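Local structure of putative 6-phosphogluconolactonase (Neisseria gonorrhoeae, 3LHI) at residues D20-A25 against V130-M135; A142-F145 against Q150-T153; K123-P128 against L180-H185. The protein probably hydrolyses 6-phosphogluconolactone to 6-phosphogluconate, the second step of the oxidative branch of the pentose phosphate pathway. One frame throughout, in Å; residues are numbered along the deposited sequence. Where two conformers were deposited one is given.

All three contacts belong to one Rossmann-like α/β domain, and strand 130-133 ties them together. Contact 1 packs helix 11-33 on one face of this strand. The centre of contact 3 lies about 15 Å from that of contact 1; it brings helix 180-184 to the other face of the strand, where Leu131 CD2 meets Ile183 CG2 at 3.8 Å. Contact 2, with its centre about 14 Å from that of contact 3 and 22 Å from that of contact 1, braces the loop that follows the strand; there Ile144 CD1 rests 4.0 Å from Ile183 CD1. Loops beyond the C-terminal ends of parallel strands usually carry the active site in such folds, so the loop of contact 2 probably borders it.

Contact 1: D20-A25 against V130-M135; sequences DAVADA and VLILGM
Val22 and Val130 both hold CG1 opposite the backbone N (chi1 165° and -179°), which leaves CG2 opposite the carbonyl carbon. On Val22 this spreads the two methyls over two residues of the strand: CG1 lies 4.2 Å from Val130 CG1, while CG2 reaches Ile132. On Val130 the same torsion offers CG2 to the helix, where it meets Ala25 CB at 3.8 Å. The Val22-Ile132 pair approaches tip to tip, with Val22 CG2 3.9 Å from Ile132 CG1; since Ile132 was modelled in two conformers, this detail holds for one of them.

The helix around Val22 and Ala25 runs at 156° to strand 130-133, with 9.6 Å between the axes of the two segments. It is part of helix 11-33, which follows strand 3-8 and leads into strand 36-40, the parallel neighbour of strand 130-133. Such antiparallel packing of a connecting helix on parallel strands is the basic layer of a Rossmann-like α/β fold. Branched residues suit the strand because their methyls give the sheet a broad apolar surface, and Val22 matches that surface from the helix. Alanine suits position 25, where the backbones draw close: its CA is 7.0 Å from Val130 CA, and its methyl alone bridges to Val130 CG2. Leu38, Phe49 and Leu53 continue the apolar layer around Val22, and CB of Leu131 leaves the strand away from the helix.

Everything that meets here is hydrocarbon. The strand spends its peptide groups on its neighbours, Val130 and Ile132 bonding to strand 36-40 and Leu131 to strand 188-194. The helix is therefore fitted to the sheet by shape and by the exclusion of water, without a directional polar bond between these segments.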
loop_
_atom_site.group_PDB
_atom_site.type_symbol
_atom_site.label_atom_id
_atom_site.label_comp_id
_atom_site.label_asym_id
_atom_site.label_seq_id
_atom_site.Cartn_x
_atom_site.Cartn_y
_atom_site.Cartn_z
ATOM N N ASP A 20 -9.002 0.235 13.643
ATOM C CA ASP A 20 -8.645 0.302 15.052
ATOM C C ASP A 20 -7.161 -0.068 15.212
ATOM O O ASP A 20 -6.409 0.608 15.924
ATOM C CB ASP A 20 -9.497 -0.633 15.893
ATOM C CG ASP A 20 -10.948 -0.208 15.996
ATOM O OD1 ASP A 20 -11.313 0.920 15.642
ATOM O OD2 ASP A 20 -11.740 -1.115 16.439
ATOM N N ALA A 21 -6.728 -1.142 14.559
ATOM C CA ALA A 21 -5.348 -1.612 14.672
ATOM C C ALA A 21 -4.381 -0.626 14.036
ATOM O O ALA A 21 -3.296 -0.384 14.573
ATOM C CB ALA A 21 -5.193 -3.015 14.049
ATOM N N VAL A 22 -4.740 -0.071 12.873
ATOM C CA VAL A 22 -3.877 0.893 12.210
ATOM C C VAL A 22 -3.766 2.182 13.019
ATOM O O VAL A 22 -2.659 2.733 13.147
ATOM C CB VAL A 22 -4.382 1.131 10.745
ATOM C CG1 VAL A 22 -3.734 2.391 10.161
ATOM C CG2 VAL A 22 -4.187 -0.101 9.887
ATOM N N ALA A 23 -4.874 2.667 13.585
ATOM C CA ALA A 23 -4.830 3.836 14.414
ATOM C C ALA A 23 -3.922 3.609 15.626
ATOM O O ALA A 23 -3.122 4.493 15.962
ATOM C CB ALA A 23 -6.241 4.243 14.864
ATOM N N ASP A 24 -4.002 2.425 16.216
ATOM C CA ASP A 24 -3.132 2.130 17.374
ATOM C C ASP A 24 -1.653 2.113 16.941
ATOM O O ASP A 24 -0.768 2.627 17.649
ATOM C CB ASP A 24 -3.488 0.807 18.009
ATOM C CG ASP A 24 -4.761 0.869 18.838
ATOM O OD1 ASP A 24 -5.280 1.986 19.118
ATOM O OD2 ASP A 24 -5.235 -0.245 19.180
ATOM N N ALA A 25 -1.359 1.574 15.763
ATOM C CA ALA A 25 0.045 1.535 15.278
ATOM C C ALA A 25 0.534 2.960 14.978
ATOM O O ALA A 25 1.669 3.344 15.292
ATOM C CB ALA A 25 0.128 0.632 14.027
ATOM N N VAL A 130 3.801 2.667 8.907
ATOM C CA VAL A 130 2.652 1.742 8.828
ATOM C C VAL A 130 2.284 1.624 7.350
ATOM O O VAL A 130 2.144 2.657 6.674
ATOM C CB VAL A 130 1.449 2.231 9.666
ATOM C CG1 VAL A 130 0.276 1.224 9.562
ATOM C CG2 VAL A 130 1.854 2.452 11.138
ATOM N N LEU A 131 2.148 0.404 6.872
ATOM C CA LEU A 131 1.806 0.119 5.467
ATOM C C LEU A 131 0.611 -0.812 5.449
ATOM O O LEU A 131 0.589 -1.810 6.173
ATOM C CB LEU A 131 3.006 -0.557 4.793
ATOM C CG LEU A 131 2.771 -1.242 3.457
ATOM C CD1 LEU A 131 2.355 -0.240 2.333
ATOM C CD2 LEU A 131 4.062 -1.990 3.039
ATOM N N ILE A 132 -0.401 -0.495 4.641
ATOM C CA ILE A 132 -1.472 -1.457 4.361
ATOM C C ILE A 132 -1.382 -1.855 2.883
ATOM O O ILE A 132 -1.470 -1.025 1.965
ATOM C CB ILE A 132 -2.908 -0.988 4.712
ATOM C CG1 ILE A 132 -3.020 -0.501 6.159
ATOM C CG2 ILE A 132 -3.913 -2.142 4.448
ATOM C CD1 ILE A 132 -2.575 0.903 6.363
ATOM N N LEU A 133 -1.158 -3.154 2.714
ATOM C CA LEU A 133 -1.110 -3.834 1.436
ATOM C C LEU A 133 -2.453 -4.445 1.072
ATOM O O LEU A 133 -3.301 -4.678 1.951
ATOM C CB LEU A 133 -0.062 -4.945 1.494
ATOM C CG LEU A 133 1.401 -4.506 1.593
ATOM C CD1 LEU A 133 2.304 -5.709 1.774
ATOM C CD2 LEU A 133 1.777 -3.690 0.367
ATOM N N GLY A 134 -2.653 -4.671 -0.211
ATOM C CA GLY A 134 -3.673 -5.539 -0.700
ATOM C C GLY A 134 -3.028 -6.647 -1.517
ATOM O O GLY A 134 -1.805 -6.746 -1.592
HETATM N N MSE A 135 -3.834 -7.521 -2.093
HETATM C CA MSE A 135 -3.333 -8.611 -2.921
HETATM C C MSE A 135 -4.286 -8.859 -4.068
HETATM O O MSE A 135 -5.505 -8.965 -3.835
HETATM C CB MSE A 135 -3.161 -9.855 -2.079
HETATM C CG MSE A 135 -2.517 -11.047 -2.831
HETATM SE SE MSE A 135 -2.799 -12.707 -1.891
HETATM C CE MSE A 135 -4.667 -12.840 -2.344
#

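Contact 2: A142-F145 against Q150-T153; sequences ASIF and QFQT
Ile144 and Phe151 cross at about a right angle, and each touches the other with only part of its side chain. Ile144 presents its CG2 methyl, which sits 3.7 Å from Phe151 CE2 and 4.0 Å from Phe151 CD2. The methyl comes at the ring obliquely, near those two carbons.

The same two carbons also meet the backbone. Phe145 O lies near the ring plane, at the edge, 3.3 Å from Phe151 CD2. Aromatic edge hydrogens are slightly positive, so a carbonyl oxygen is an agreeable neighbour there, although the approach is not counted as a hydrogen bond. Phe151 gets into this position with CG opposite its backbone N (chi1 -169°), which swings the ring from the first turn of helix 151-155 back toward the loop. A flat ring suits the place, since its CD2-CE2 side can meet a methyl obliquely while its edge meets a carbonyl oxygen. Arg211 makes a cation-pi contact with it, and Pro214 packs on both Ile144 and Phe151.

CB of Phe145 leaves the backbone away from the helix, and its ring stacks with that of His140. Two residues earlier, Ser143 OG is hydrogen-bonded to Asp69 and Arg175. Gln150, the N-cap, starts the helix whose first residue, Phe151, makes the contact.

This loop follows strand 130-133, and its GHTASIF sequence matches a motif characteristic of 6-phosphogluconolactonases. A loop beyond the C-terminal end of a parallel strand, pinned by polar bonds and an aromatic side chain, is consistent with the wall of the active-site pocket in this Rossmann-like family.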
loop_
_atom_site.group_PDB
_atom_site.type_symbol
_atom_site.label_atom_id
_atom_site.label_comp_id
_atom_site.label_asym_id
_atom_site.label_seq_id
_atom_site.Cartn_x
_atom_site.Cartn_y
_atom_site.Cartn_z
ATOM N N ALA A 142 1.298 -4.368 -3.800
ATOM C CA ALA A 142 1.680 -3.070 -4.344
ATOM C C ALA A 142 1.510 -3.113 -5.864
ATOM O O ALA A 142 0.442 -3.545 -6.296
ATOM C CB ALA A 142 3.071 -2.671 -3.823
ATOM N N SER A 143 2.468 -2.627 -6.647
ATOM C CA SER A 143 2.445 -2.888 -8.068
ATOM C C SER A 143 3.669 -3.748 -8.413
ATOM O O SER A 143 4.247 -3.609 -9.505
ATOM C CB SER A 143 2.337 -1.616 -8.906
ATOM O OG SER A 143 0.985 -1.150 -9.010
ATOM N N ILE A 144 3.970 -4.724 -7.557
ATOM C CA ILE A 144 4.982 -5.733 -7.859
ATOM C C ILE A 144 4.252 -6.917 -8.515
ATOM O O ILE A 144 3.751 -7.815 -7.865
ATOM C CB ILE A 144 5.749 -6.161 -6.617
ATOM C CG1 ILE A 144 6.340 -4.943 -5.930
ATOM C CG2 ILE A 144 6.822 -7.184 -7.018
ATOM C CD1 ILE A 144 6.993 -5.258 -4.534
ATOM N N PHE A 145 4.115 -6.801 -9.818
ATOM C CA PHE A 145 3.390 -7.755 -10.628
ATOM C C PHE A 145 4.340 -8.866 -11.151
ATOM O O PHE A 145 5.468 -8.566 -11.539
ATOM C CB PHE A 145 2.774 -7.059 -11.835
ATOM C CG PHE A 145 1.509 -6.283 -11.527
ATOM C CD1 PHE A 145 0.298 -6.904 -11.619
ATOM C CD2 PHE A 145 1.552 -4.930 -11.165
ATOM C CE1 PHE A 145 -0.883 -6.184 -11.340
ATOM C CE2 PHE A 145 0.410 -4.228 -10.873
ATOM C CZ PHE A 145 -0.827 -4.859 -10.965
ATOM N N GLN A 150 10.392 -5.360 -14.949
ATOM C CA GLN A 150 11.156 -4.706 -13.903
ATOM C C GLN A 150 11.147 -5.490 -12.573
ATOM O O GLN A 150 11.594 -4.985 -11.554
ATOM C CB GLN A 150 10.690 -3.261 -13.688
ATOM C CG GLN A 150 10.538 -2.471 -14.976
ATOM C CD GLN A 150 9.138 -2.540 -15.581
ATOM O OE1 GLN A 150 8.360 -3.458 -15.274
ATOM N NE2 GLN A 150 8.811 -1.568 -16.427
ATOM N N PHE A 151 10.651 -6.725 -12.576
ATOM C CA PHE A 151 10.538 -7.504 -11.338
ATOM C C PHE A 151 11.865 -7.665 -10.634
ATOM O O PHE A 151 11.946 -7.487 -9.423
ATOM C CB PHE A 151 9.924 -8.871 -11.626
ATOM C CG PHE A 151 9.531 -9.639 -10.435
ATOM C CD1 PHE A 151 10.424 -10.467 -9.738
ATOM C CD2 PHE A 151 8.249 -9.528 -9.954
ATOM C CE1 PHE A 151 10.009 -11.149 -8.596
ATOM C CE2 PHE A 151 7.870 -10.218 -8.861
ATOM C CZ PHE A 151 8.694 -11.007 -8.167
ATOM N N GLN A 152 12.949 -7.984 -11.343
ATOM C CA GLN A 152 14.244 -8.125 -10.685
ATOM C C GLN A 152 14.705 -6.830 -10.032
ATOM O O GLN A 152 15.311 -6.870 -8.959
ATOM C CB GLN A 152 15.323 -8.641 -11.655
ATOM C CG GLN A 152 15.095 -10.098 -12.120
ATOM C CD GLN A 152 15.167 -11.054 -11.010
ATOM O OE1 GLN A 152 14.206 -11.786 -10.733
ATOM N NE2 GLN A 152 16.353 -11.133 -10.371
ATOM N N THR A 153 14.432 -5.689 -10.645
ATOM C CA THR A 153 14.729 -4.389 -10.003
ATOM C C THR A 153 13.886 -4.207 -8.736
ATOM O O THR A 153 14.412 -3.777 -7.713
ATOM C CB THR A 153 14.540 -3.218 -10.973
ATOM O OG1 THR A 153 15.429 -3.382 -12.103
ATOM C CG2 THR A 153 14.791 -1.846 -10.312
#

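Contact 3: K123-P128 against L180-H185; sequences KHYKQP and LDAIAH
Gln127 reaches across to Ala182 and His185 in the Rossmann-like domain, joining the loop that leads into strand 130-133 to the end of the short helix 180-184. From CB the chain first extends, with CG opposite the backbone N, and then bends at chi2 (72°) so that the amide arrives at the last turn of the helix. CG passes 4.0 Å from His185 O. CD comes closer to that oxygen, at 3.6 Å. Of the two amide ends, OE1 faces the aliphatic part of the histidine, 4.0 Å from His185 CB. NE2 does the polar work: it donates to Ala182 O at 3.0 Å, with an N-H...O angle of 163°.

That bond uses a lone pair in the carbonyl plane, and the oxygen also lies in the plane of the glutamine amide. Ala182 O belongs to the end of the helix, where within the segment it has just a weak backbone bond from His185 N; Gln127 NE2 supplies a firmer partner, and Thr186 OG1 bonds to it as well. Glutamine suits the place because it is long enough to reach this oxygen and has an N-H to give.

Tyr125 adds a van der Waals contact, its OH 3.5 Å and its CZ 4.5 Å from Ala182 CB. The small methyl of Ala182 suits a place this close to the phenol. The amide of Gln127 and the ring of His185 are inclined by 56°. The imidazole is itself held at the helix end: His185 ND1 donates to Asp181 O at 2.7 Å, the same oxygen that accepts from His185 N.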
loop_
_atom_site.group_PDB
_atom_site.type_symbol
_atom_site.label_atom_id
_atom_site.label_comp_id
_atom_site.label_asym_id
_atom_site.label_seq_id
_atom_site.Cartn_x
_atom_site.Cartn_y
_atom_site.Cartn_z
ATOM N N LYS A 123 11.992 11.949 -4.663
ATOM C CA LYS A 123 12.295 13.193 -3.973
ATOM C C LYS A 123 11.369 13.489 -2.791
ATOM O O LYS A 123 11.768 14.223 -1.894
ATOM C CB LYS A 123 12.328 14.385 -4.920
ATOM C CG LYS A 123 13.548 14.367 -5.822
ATOM C CD LYS A 123 13.445 15.533 -6.826
ATOM C CE LYS A 123 14.684 15.629 -7.745
ATOM N NZ LYS A 123 15.281 14.336 -8.253
ATOM N N HIS A 124 10.122 12.962 -2.815
ATOM C CA HIS A 124 9.167 13.211 -1.748
ATOM C C HIS A 124 9.059 12.050 -0.750
ATOM O O HIS A 124 8.525 12.192 0.350
ATOM C CB HIS A 124 7.801 13.462 -2.379
ATOM C CG HIS A 124 7.734 14.713 -3.178
ATOM N ND1 HIS A 124 7.250 15.892 -2.661
ATOM C CD2 HIS A 124 8.135 14.988 -4.441
ATOM C CE1 HIS A 124 7.347 16.846 -3.577
ATOM N NE2 HIS A 124 7.852 16.313 -4.675
ATOM N N TYR A 125 9.526 10.880 -1.147
ATOM C CA TYR A 125 9.352 9.669 -0.368
ATOM C C TYR A 125 9.961 9.723 1.028
ATOM O O TYR A 125 11.110 10.162 1.220
ATOM C CB TYR A 125 9.987 8.478 -1.091
ATOM C CG TYR A 125 9.929 7.178 -0.350
ATOM C CD1 TYR A 125 8.851 6.336 -0.500
ATOM C CD2 TYR A 125 10.951 6.768 0.492
ATOM C CE1 TYR A 125 8.761 5.165 0.149
ATOM C CE2 TYR A 125 10.897 5.572 1.148
ATOM C CZ TYR A 125 9.817 4.736 0.973
ATOM O OH TYR A 125 9.762 3.514 1.602
ATOM N N LYS A 126 9.176 9.232 1.985
ATOM C CA LYS A 126 9.597 8.971 3.344
ATOM C C LYS A 126 9.283 7.507 3.675
ATOM O O LYS A 126 8.203 7.011 3.338
ATOM C CB LYS A 126 8.834 9.886 4.316
ATOM C CG LYS A 126 9.016 11.365 3.988
ATOM C CD LYS A 126 8.287 12.254 4.970
ATOM C CE LYS A 126 8.903 12.250 6.364
ATOM N NZ LYS A 126 8.385 13.462 7.060
ATOM N N GLN A 127 10.182 6.816 4.360
ATOM C CA GLN A 127 9.940 5.462 4.781
ATOM C C GLN A 127 8.662 5.379 5.634
ATOM O O GLN A 127 8.587 6.031 6.686
ATOM C CB GLN A 127 11.110 4.920 5.614
ATOM C CG GLN A 127 10.936 3.516 6.182
ATOM C CD GLN A 127 11.019 2.439 5.135
ATOM O OE1 GLN A 127 12.111 2.257 4.547
ATOM N NE2 GLN A 127 9.903 1.652 4.930
ATOM N N PRO A 128 7.679 4.580 5.221
ATOM C CA PRO A 128 6.516 4.462 6.063
ATOM C C PRO A 128 6.751 3.797 7.389
ATOM O O PRO A 128 7.604 2.906 7.469
ATOM C CB PRO A 128 5.502 3.690 5.215
ATOM C CG PRO A 128 5.991 3.907 3.825
ATOM C CD PRO A 128 7.478 3.999 3.907
ATOM N N LEU A 180 10.281 -4.313 -2.725
ATOM C CA LEU A 180 10.299 -5.292 -1.663
ATOM C C LEU A 180 11.071 -4.794 -0.431
ATOM O O LEU A 180 10.618 -4.971 0.707
ATOM C CB LEU A 180 10.846 -6.615 -2.171
ATOM C CG LEU A 180 10.871 -7.747 -1.172
ATOM C CD1 LEU A 180 9.522 -8.090 -0.562
ATOM C CD2 LEU A 180 11.516 -8.969 -1.839
ATOM N N ASP A 181 12.218 -4.162 -0.683
ATOM C CA ASP A 181 13.035 -3.616 0.428
ATOM C C ASP A 181 12.259 -2.605 1.225
ATOM O O ASP A 181 12.320 -2.600 2.468
ATOM C CB ASP A 181 14.328 -3.011 -0.138
ATOM C CG ASP A 181 15.201 -2.396 0.917
ATOM O OD1 ASP A 181 15.045 -1.189 1.183
ATOM O OD2 ASP A 181 16.049 -3.130 1.419
ATOM N N ALA A 182 11.584 -1.698 0.559
ATOM C CA ALA A 182 10.824 -0.656 1.228
ATOM C C ALA A 182 9.717 -1.270 2.085
ATOM O O ALA A 182 9.497 -0.821 3.221
ATOM C CB ALA A 182 10.228 0.368 0.208
ATOM N N ILE A 183 9.025 -2.263 1.552
ATOM C CA ILE A 183 7.976 -2.940 2.304
ATOM C C ILE A 183 8.524 -3.626 3.508
ATOM O O ILE A 183 8.005 -3.473 4.628
ATOM C CB ILE A 183 7.216 -3.963 1.377
ATOM C CG1 ILE A 183 6.504 -3.207 0.275
ATOM C CG2 ILE A 183 6.307 -4.896 2.181
ATOM C CD1 ILE A 183 5.914 -4.136 -0.862
ATOM N N ALA A 184 9.627 -4.362 3.314
ATOM C CA ALA A 184 10.201 -5.174 4.369
ATOM C C ALA A 184 10.714 -4.324 5.539
ATOM O O ALA A 184 10.758 -4.844 6.664
ATOM C CB ALA A 184 11.317 -6.046 3.826
ATOM N N HIS A 185 11.113 -3.093 5.259
ATOM C CA HIS A 185 11.677 -2.209 6.282
ATOM C C HIS A 185 10.672 -1.235 6.863
ATOM O O HIS A 185 11.005 -0.275 7.571
ATOM C CB HIS A 185 12.940 -1.496 5.781
ATOM C CG HIS A 185 14.057 -2.436 5.539
ATOM N ND1 HIS A 185 14.143 -3.183 4.382
ATOM C CD2 HIS A 185 15.073 -2.842 6.344
ATOM C CE1 HIS A 185 15.199 -3.989 4.470
ATOM N NE2 HIS A 185 15.779 -3.795 5.651
HETATM O O HOH W 1 9.259 1.850 9.618
#